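Local coordinates for protein D-glycero-D-manno-heptose 1-phosphate kinase (Bacteroides thetaiotaomicron, PDB 3K85) that probably transfers a phosphate group from ATP to a heptose derivative, as a sugar kinase of the GHMP family, at residues R311-E314 / V315-A318; L133-G136 / D137-S141; V251-F254 / A255-G259. All coordinates share one frame; numbering follows the deposited sequence.

Interaction 1. Residues R311-E314 / V315-A318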
loop_
_atom_site.group_PDB
_atom_site.type_symbol
_atom_site.label_atom_id
_atom_site.label_comp_id
_atom_site.label_asym_id
_atom_site.label_seq_id
_atom_site.Cartn_x
_atom_site.Cartn_y
_atom_site.Cartn_z
ATOM N N ARG A 311 24.242 -4.339 16.405
ATOM C CA ARG A 311 25.429 -3.497 16.332
ATOM C C ARG A 311 25.073 -2.021 16.226
ATOM O O ARG A 311 25.959 -1.172 16.198
ATOM C CB ARG A 311 26.302 -3.899 15.135
ATOM C CG ARG A 311 26.912 -5.285 15.254
ATOM C CD ARG A 311 27.658 -5.707 13.991
ATOM N NE ARG A 311 28.797 -4.843 13.676
ATOM C CZ ARG A 311 29.797 -4.572 14.514
ATOM N NH1 ARG A 311 29.812 -5.090 15.742
ATOM N NH2 ARG A 311 30.797 -3.790 14.117
ATOM N N LYS A 312 23.783 -1.708 16.180
ATOM C CA LYS A 312 23.371 -0.318 16.057
ATOM C C LYS A 312 23.883 0.586 17.176
ATOM O O LYS A 312 24.427 1.657 16.901
ATOM C CB LYS A 312 21.844 -0.206 15.965
ATOM C CG LYS A 312 21.349 1.244 15.969
ATOM C CD LYS A 312 19.859 1.375 15.696
ATOM C CE LYS A 312 19.404 2.807 15.939
ATOM N NZ LYS A 312 18.049 3.118 15.381
ATOM N N GLU A 313 23.713 0.170 18.429
ATOM C CA GLU A 313 24.152 0.994 19.558
ATOM C C GLU A 313 25.621 1.412 19.456
ATOM O O GLU A 313 25.984 2.538 19.815
ATOM C CB GLU A 313 23.914 0.271 20.891
ATOM C CG GLU A 313 24.443 1.028 22.104
ATOM C CD GLU A 313 23.782 2.387 22.320
ATOM O OE1 GLU A 313 23.629 3.147 21.343
ATOM O OE2 GLU A 313 23.426 2.703 23.477
ATOM N N GLU A 314 26.459 0.500 18.975
ATOM C CA GLU A 314 27.877 0.779 18.815
ATOM C C GLU A 314 27.994 1.914 17.806
ATOM O O GLU A 314 28.532 2.978 18.116
ATOM C CB GLU A 314 28.599 -0.467 18.305
ATOM C CG GLU A 314 29.827 -0.867 19.118
ATOM C CD GLU A 314 29.559 -0.943 20.619
ATOM O OE1 GLU A 314 29.563 0.111 21.289
ATOM O OE2 GLU A 314 29.335 -2.060 21.132
ATOM N N VAL A 315 27.472 1.690 16.605
ATOM C CA VAL A 315 27.501 2.704 15.561
ATOM C C VAL A 315 27.041 4.053 16.113
ATOM O O VAL A 315 27.724 5.067 15.957
ATOM C CB VAL A 315 26.584 2.301 14.374
ATOM C CG1 VAL A 315 26.469 3.449 13.380
ATOM C CG2 VAL A 315 27.147 1.064 13.679
ATOM N N VAL A 316 25.883 4.063 16.765
ATOM C CA VAL A 316 25.353 5.299 17.317
ATOM C C VAL A 316 26.285 5.943 18.325
ATOM O O VAL A 316 26.438 7.160 18.331
ATOM C CB VAL A 316 23.975 5.077 17.976
ATOM C CG1 VAL A 316 23.620 6.255 18.871
ATOM C CG2 VAL A 316 22.914 4.933 16.898
ATOM N N ARG A 317 26.913 5.140 19.177
ATOM C CA ARG A 317 27.820 5.691 20.184
ATOM C C ARG A 317 29.069 6.324 19.578
ATOM O O ARG A 317 29.499 7.401 19.997
ATOM C CB ARG A 317 28.228 4.610 21.187
ATOM C CG ARG A 317 27.235 4.431 22.317
ATOM C CD ARG A 317 27.655 3.314 23.253
ATOM N NE ARG A 317 26.848 3.291 24.471
ATOM C CZ ARG A 317 27.030 2.432 25.468
ATOM N NH1 ARG A 317 27.993 1.523 25.389
ATOM N NH2 ARG A 317 26.252 2.481 26.540
ATOM N N ALA A 318 29.643 5.647 18.590
ATOM C CA ALA A 318 30.841 6.125 17.922
ATOM C C ALA A 318 30.579 7.447 17.216
ATOM O O ALA A 318 31.310 8.416 17.426
ATOM C CB ALA A 318 31.322 5.088 16.928
HETATM O O HOH W 1 30.909 0.684 24.020
#

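Interaction 2. Residues L133-G136 / D137-S141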
loop_
_atom_site.group_PDB
_atom_site.type_symbol
_atom_site.label_atom_id
_atom_site.label_comp_id
_atom_site.label_asym_id
_atom_site.label_seq_id
_atom_site.Cartn_x
_atom_site.Cartn_y
_atom_site.Cartn_z
ATOM N N LEU A 133 -11.599 23.958 2.316
ATOM C CA LEU A 133 -11.254 23.941 0.899
ATOM C C LEU A 133 -11.349 22.545 0.289
ATOM O O LEU A 133 -10.992 21.555 0.918
ATOM C CB LEU A 133 -9.834 24.480 0.704
ATOM C CG LEU A 133 -9.549 25.863 1.298
ATOM C CD1 LEU A 133 -8.079 26.167 1.169
ATOM C CD2 LEU A 133 -10.381 26.914 0.585
ATOM N N PRO A 134 -11.825 22.454 -0.961
ATOM C CA PRO A 134 -11.953 21.160 -1.638
ATOM C C PRO A 134 -10.630 20.639 -2.215
ATOM O O PRO A 134 -10.525 20.412 -3.421
ATOM C CB PRO A 134 -12.982 21.453 -2.720
ATOM C CG PRO A 134 -12.630 22.859 -3.113
ATOM C CD PRO A 134 -12.414 23.535 -1.775
ATOM N N LEU A 135 -9.628 20.438 -1.358
ATOM C CA LEU A 135 -8.317 19.952 -1.804
ATOM C C LEU A 135 -7.892 18.656 -1.118
ATOM O O LEU A 135 -7.692 18.630 0.093
ATOM C CB LEU A 135 -7.242 21.015 -1.555
ATOM C CG LEU A 135 -7.296 22.284 -2.411
ATOM C CD1 LEU A 135 -6.280 23.306 -1.917
ATOM C CD2 LEU A 135 -7.021 21.915 -3.862
ATOM N N GLY A 136 -7.743 17.589 -1.898
ATOM C CA GLY A 136 -7.332 16.311 -1.341
ATOM C C GLY A 136 -5.842 16.071 -1.506
ATOM O O GLY A 136 -5.103 16.976 -1.885
ATOM N N ASP A 137 -5.393 14.848 -1.233
ATOM C CA ASP A 137 -3.976 14.534 -1.347
ATOM C C ASP A 137 -3.358 15.007 -2.651
ATOM O O ASP A 137 -2.492 15.883 -2.644
ATOM C CB ASP A 137 -3.731 13.035 -1.201
ATOM C CG ASP A 137 -4.128 12.509 0.155
ATOM O OD1 ASP A 137 -3.981 13.245 1.154
ATOM O OD2 ASP A 137 -4.576 11.344 0.221
ATOM N N TYR A 138 -3.786 14.432 -3.771
ATOM C CA TYR A 138 -3.219 14.821 -5.053
ATOM C C TYR A 138 -3.220 16.321 -5.300
ATOM O O TYR A 138 -2.199 16.875 -5.673
ATOM C CB TYR A 138 -3.915 14.075 -6.199
ATOM C CG TYR A 138 -3.349 12.684 -6.406
ATOM C CD1 TYR A 138 -2.123 12.502 -7.045
ATOM C CD2 TYR A 138 -4.022 11.552 -5.929
ATOM C CE1 TYR A 138 -1.570 11.213 -7.211
ATOM C CE2 TYR A 138 -3.486 10.259 -6.089
ATOM C CZ TYR A 138 -2.264 10.096 -6.733
ATOM O OH TYR A 138 -1.759 8.827 -6.930
ATOM N N GLU A 139 -4.351 16.979 -5.079
ATOM C CA GLU A 139 -4.449 18.424 -5.285
ATOM C C GLU A 139 -3.508 19.224 -4.375
ATOM O O GLU A 139 -2.911 20.204 -4.807
ATOM C CB GLU A 139 -5.878 18.905 -5.049
ATOM C CG GLU A 139 -6.924 18.330 -5.993
ATOM C CD GLU A 139 -7.210 16.852 -5.739
ATOM O OE1 GLU A 139 -6.912 16.361 -4.623
ATOM O OE2 GLU A 139 -7.754 16.189 -6.654
ATOM N N THR A 140 -3.389 18.802 -3.117
ATOM C CA THR A 140 -2.537 19.482 -2.147
ATOM C C THR A 140 -1.061 19.399 -2.515
ATOM O O THR A 140 -0.330 20.389 -2.434
ATOM C CB THR A 140 -2.754 18.897 -0.742
ATOM O OG1 THR A 140 -4.072 19.236 -0.304
ATOM C CG2 THR A 140 -1.744 19.441 0.250
ATOM N N SER A 141 -0.620 18.221 -2.923
ATOM C CA SER A 141 0.766 18.044 -3.305
ATOM C C SER A 141 1.092 18.929 -4.498
ATOM O O SER A 141 2.068 19.672 -4.490
ATOM C CB SER A 141 1.026 16.588 -3.671
ATOM O OG SER A 141 0.562 15.735 -2.643
#

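Interaction 3. Residues V251-F254 / A255-G259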
loop_
_atom_site.group_PDB
_atom_site.type_symbol
_atom_site.label_atom_id
_atom_site.label_comp_id
_atom_site.label_asym_id
_atom_site.label_seq_id
_atom_site.Cartn_x
_atom_site.Cartn_y
_atom_site.Cartn_z
ATOM N N VAL A 251 16.451 -6.489 4.708
ATOM C CA VAL A 251 17.246 -5.302 5.002
ATOM C C VAL A 251 18.680 -5.431 4.472
ATOM O O VAL A 251 19.297 -4.436 4.090
ATOM C CB VAL A 251 17.287 -5.017 6.521
ATOM C CG1 VAL A 251 18.026 -3.699 6.793
ATOM C CG2 VAL A 251 15.873 -4.932 7.061
ATOM N N GLY A 252 19.200 -6.656 4.451
ATOM C CA GLY A 252 20.543 -6.884 3.952
ATOM C C GLY A 252 20.639 -6.463 2.496
ATOM O O GLY A 252 21.597 -5.797 2.088
ATOM N N GLU A 253 19.634 -6.842 1.707
ATOM C CA GLU A 253 19.617 -6.481 0.300
ATOM C C GLU A 253 19.509 -4.966 0.176
ATOM O O GLU A 253 20.073 -4.370 -0.741
ATOM C CB GLU A 253 18.442 -7.148 -0.413
ATOM C CG GLU A 253 18.337 -6.789 -1.891
ATOM C CD GLU A 253 19.556 -7.221 -2.709
ATOM O OE1 GLU A 253 19.564 -6.967 -3.939
ATOM O OE2 GLU A 253 20.498 -7.812 -2.129
ATOM N N PHE A 254 18.792 -4.342 1.107
ATOM C CA PHE A 254 18.638 -2.894 1.080
ATOM C C PHE A 254 20.005 -2.258 1.316
ATOM O O PHE A 254 20.369 -1.264 0.682
ATOM C CB PHE A 254 17.634 -2.437 2.151
ATOM C CG PHE A 254 17.501 -0.940 2.266
ATOM C CD1 PHE A 254 17.326 -0.149 1.131
ATOM C CD2 PHE A 254 17.552 -0.323 3.511
ATOM C CE1 PHE A 254 17.204 1.236 1.238
ATOM C CE2 PHE A 254 17.431 1.057 3.634
ATOM C CZ PHE A 254 17.257 1.841 2.498
ATOM N N ALA A 255 20.763 -2.844 2.231
ATOM C CA ALA A 255 22.095 -2.342 2.543
ATOM C C ALA A 255 22.975 -2.440 1.287
ATOM O O ALA A 255 23.666 -1.492 0.915
ATOM C CB ALA A 255 22.704 -3.159 3.701
ATOM N N ARG A 256 22.933 -3.588 0.629
ATOM C CA ARG A 256 23.729 -3.777 -0.572
ATOM C C ARG A 256 23.415 -2.686 -1.601
ATOM O O ARG A 256 24.316 -2.018 -2.106
ATOM C CB ARG A 256 23.451 -5.151 -1.178
ATOM C CG ARG A 256 24.442 -5.548 -2.260
ATOM C CD ARG A 256 24.005 -6.815 -2.997
ATOM N NE ARG A 256 22.805 -6.587 -3.798
ATOM C CZ ARG A 256 22.704 -5.641 -4.729
ATOM N NH1 ARG A 256 23.734 -4.834 -4.975
ATOM N NH2 ARG A 256 21.577 -5.496 -5.415
ATOM N N ILE A 257 22.130 -2.503 -1.900
ATOM C CA ILE A 257 21.711 -1.505 -2.878
ATOM C C ILE A 257 22.218 -0.115 -2.508
ATOM O O ILE A 257 22.670 0.634 -3.374
ATOM C CB ILE A 257 20.173 -1.487 -3.030
ATOM C CG1 ILE A 257 19.692 -2.856 -3.506
ATOM C CG2 ILE A 257 19.750 -0.421 -4.026
ATOM C CD1 ILE A 257 18.199 -2.983 -3.564
ATOM N N LEU A 258 22.147 0.233 -1.228
ATOM C CA LEU A 258 22.641 1.528 -0.776
ATOM C C LEU A 258 24.159 1.588 -0.944
ATOM O O LEU A 258 24.717 2.625 -1.309
ATOM C CB LEU A 258 22.302 1.750 0.692
ATOM C CG LEU A 258 20.957 2.371 1.047
ATOM C CD1 LEU A 258 20.877 2.532 2.554
ATOM C CD2 LEU A 258 20.814 3.722 0.372
ATOM N N GLY A 259 24.819 0.469 -0.664
ATOM C CA GLY A 259 26.264 0.407 -0.787
ATOM C C GLY A 259 26.705 0.463 -2.233
ATOM O O GLY A 259 27.631 1.200 -2.577
#

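Interaction 1. Residues R311-E314 / V315-A318
Two successive turns of helix 309-320 meet here, and Glu313 and Arg317, one turn apart, make the charged side-chain contact. The helix belongs to the GHMP kinase C-terminal region. Glu313 sends CG anti to its backbone N (chi1 176°) and bends at chi2, which brings the carboxylate forward along the helix over the extended chain of Arg317. Glu313 CG lies over one face of the guanidinium, and OE2 stands 3.6 Å from Arg317 NE. That salt bridge is long: OE2 sits well out of the guanidinium plane with no N-H aimed at it, so charge attraction alone holds it. On the strand side, Lys312 CG rests 4.1 Å from Val316 CG2, while Lys312 NZ reaches on to the carbonyl of Met199 and both Val315 and Val316 pack against Val200. Beneath this runs the i to i+4 backbone pattern. It is slack at 3.3 Å between Val315 N and Arg311 O. Val316 N and Lys312 O are closer, 2.8 Å apart in a straight bond (174°). Across the exposed surface one water bridges Glu314 and Arg317, three residues apart, donating to Glu314 OE1 at 3.1 Å and weakly accepting from Arg317 NH1 at 3.3 Å.

Interaction 2. Residues L133-G136 / D137-S141
The peptide carbonyl of Gly136 is met by Thr140 from two directions. Thr140 N comes in almost in line with the C=O bond, 2.8 Å from Gly136 O, whereas Thr140 OG1 donates from above the carbonyl plane, 51° out of it, at 2.9 Å from the same Gly136 O. The carboxylate of Glu139 lies next to the other polar group of this glycine: its OE1 takes a weak, bent hydrogen bond from Gly136 N (3.1 Å, 127°). Glu139 gets there because its chain, starting beside its own backbone N, bends at chi2 (71°) and folds back past the helix start. Its aliphatic part is used too, with Leu135 CD2 pressed to 3.4 Å from Glu139 CB. On the next residue of the helix, Ser141 OG and Ser141 N share Asp137 O in the same paired fashion.

At Thr140, a valine in its place would probably leave Gly136 O gripped by the backbone N-H alone, the second donor being lost. Two side chains of the first turn meet the second subunit: Asp137 OD2 forms a salt bridge with Lys188 of the second subunit, and the Tyr138 ring, edge-to-face with Phe166, has a cation-pi contact with Lys248 of that subunit. The whole is a helix N-terminus. Gly136 is the N-cap, and Glu139, at the third position of the helix, gives its N-H the weak side-chain bond seen in one half of a capping box; a glycine has no side chain for the reciprocal bond, so the box is incomplete.

Interaction 3. Residues V251-F254 / A255-G259
Ionic contact first: Arg256 grips Glu253 side-on with two nitrogens, one to each carboxylate oxygen. Arg256 NH2 donates to Glu253 OE1 at 2.9 Å, and Arg256 NE to Glu253 OE2 at 3.1 Å. The two side chains run side by side in the same direction, yet their flat groups are turned 57° apart, so both nitrogens approach from above the carboxylate plane. Arg256 puts CG anti to the backbone N (chi1 -168°) and then kinks at chi3, laying the guanidinium back toward Glu253. NH1 serves a second acid, Glu260, one turn further along the helix.

The apolar contact joins residues one turn apart, Phe254 and Leu258. Leu258 CD1 sits over a face of the Phe254 ring as a CH-pi contact, 4.1 Å from the centroid, with Phe254 CZ the ring atom nearest to that methyl at 3.7 Å. Both side chains go on to touch Met304 and Val306 of strand 303-306. Ile257 lies alongside the Glu253 backbone, its CG1 3.2 Å from Glu253 O, and reaches Thr242 of helix 230-246.

Backbone bonds are the regular i to i+4 set. Ala255 N meets Val251 O at 2.9 Å, and the series continues to Leu258 N on Phe254 O, 3.0 Å.

The chemistry is thus divided by side of the helix: the apolar residues bed on strands 303-306 and 291-294 and on helix 230-246, while Arg256, exposed and placed between two acids, would probably offset the charge of both Glu253 and Glu260.

In the fold
From the N terminus, interaction 2 comes first: it joins the loop after helix 115-131 to the start of helix 137-151, in the N-terminal GHMP kinase region and near the second subunit. Interaction 3 follows in helix 251-264 and interaction 1 in helix 309-320, both in the C-terminal region. The three run in series, neither nested nor crossing; each joins residues three to five apart and closes no long loop. Interactions 1 and 3 have centres about 18 Å apart, and their helices touch the same three-stranded sheet, at strand 199-202 for one and strands 303-306 and 291-294 for the other. Interaction 2 lies across the chain's centre, about 41 Å from interaction 1, centre to centre.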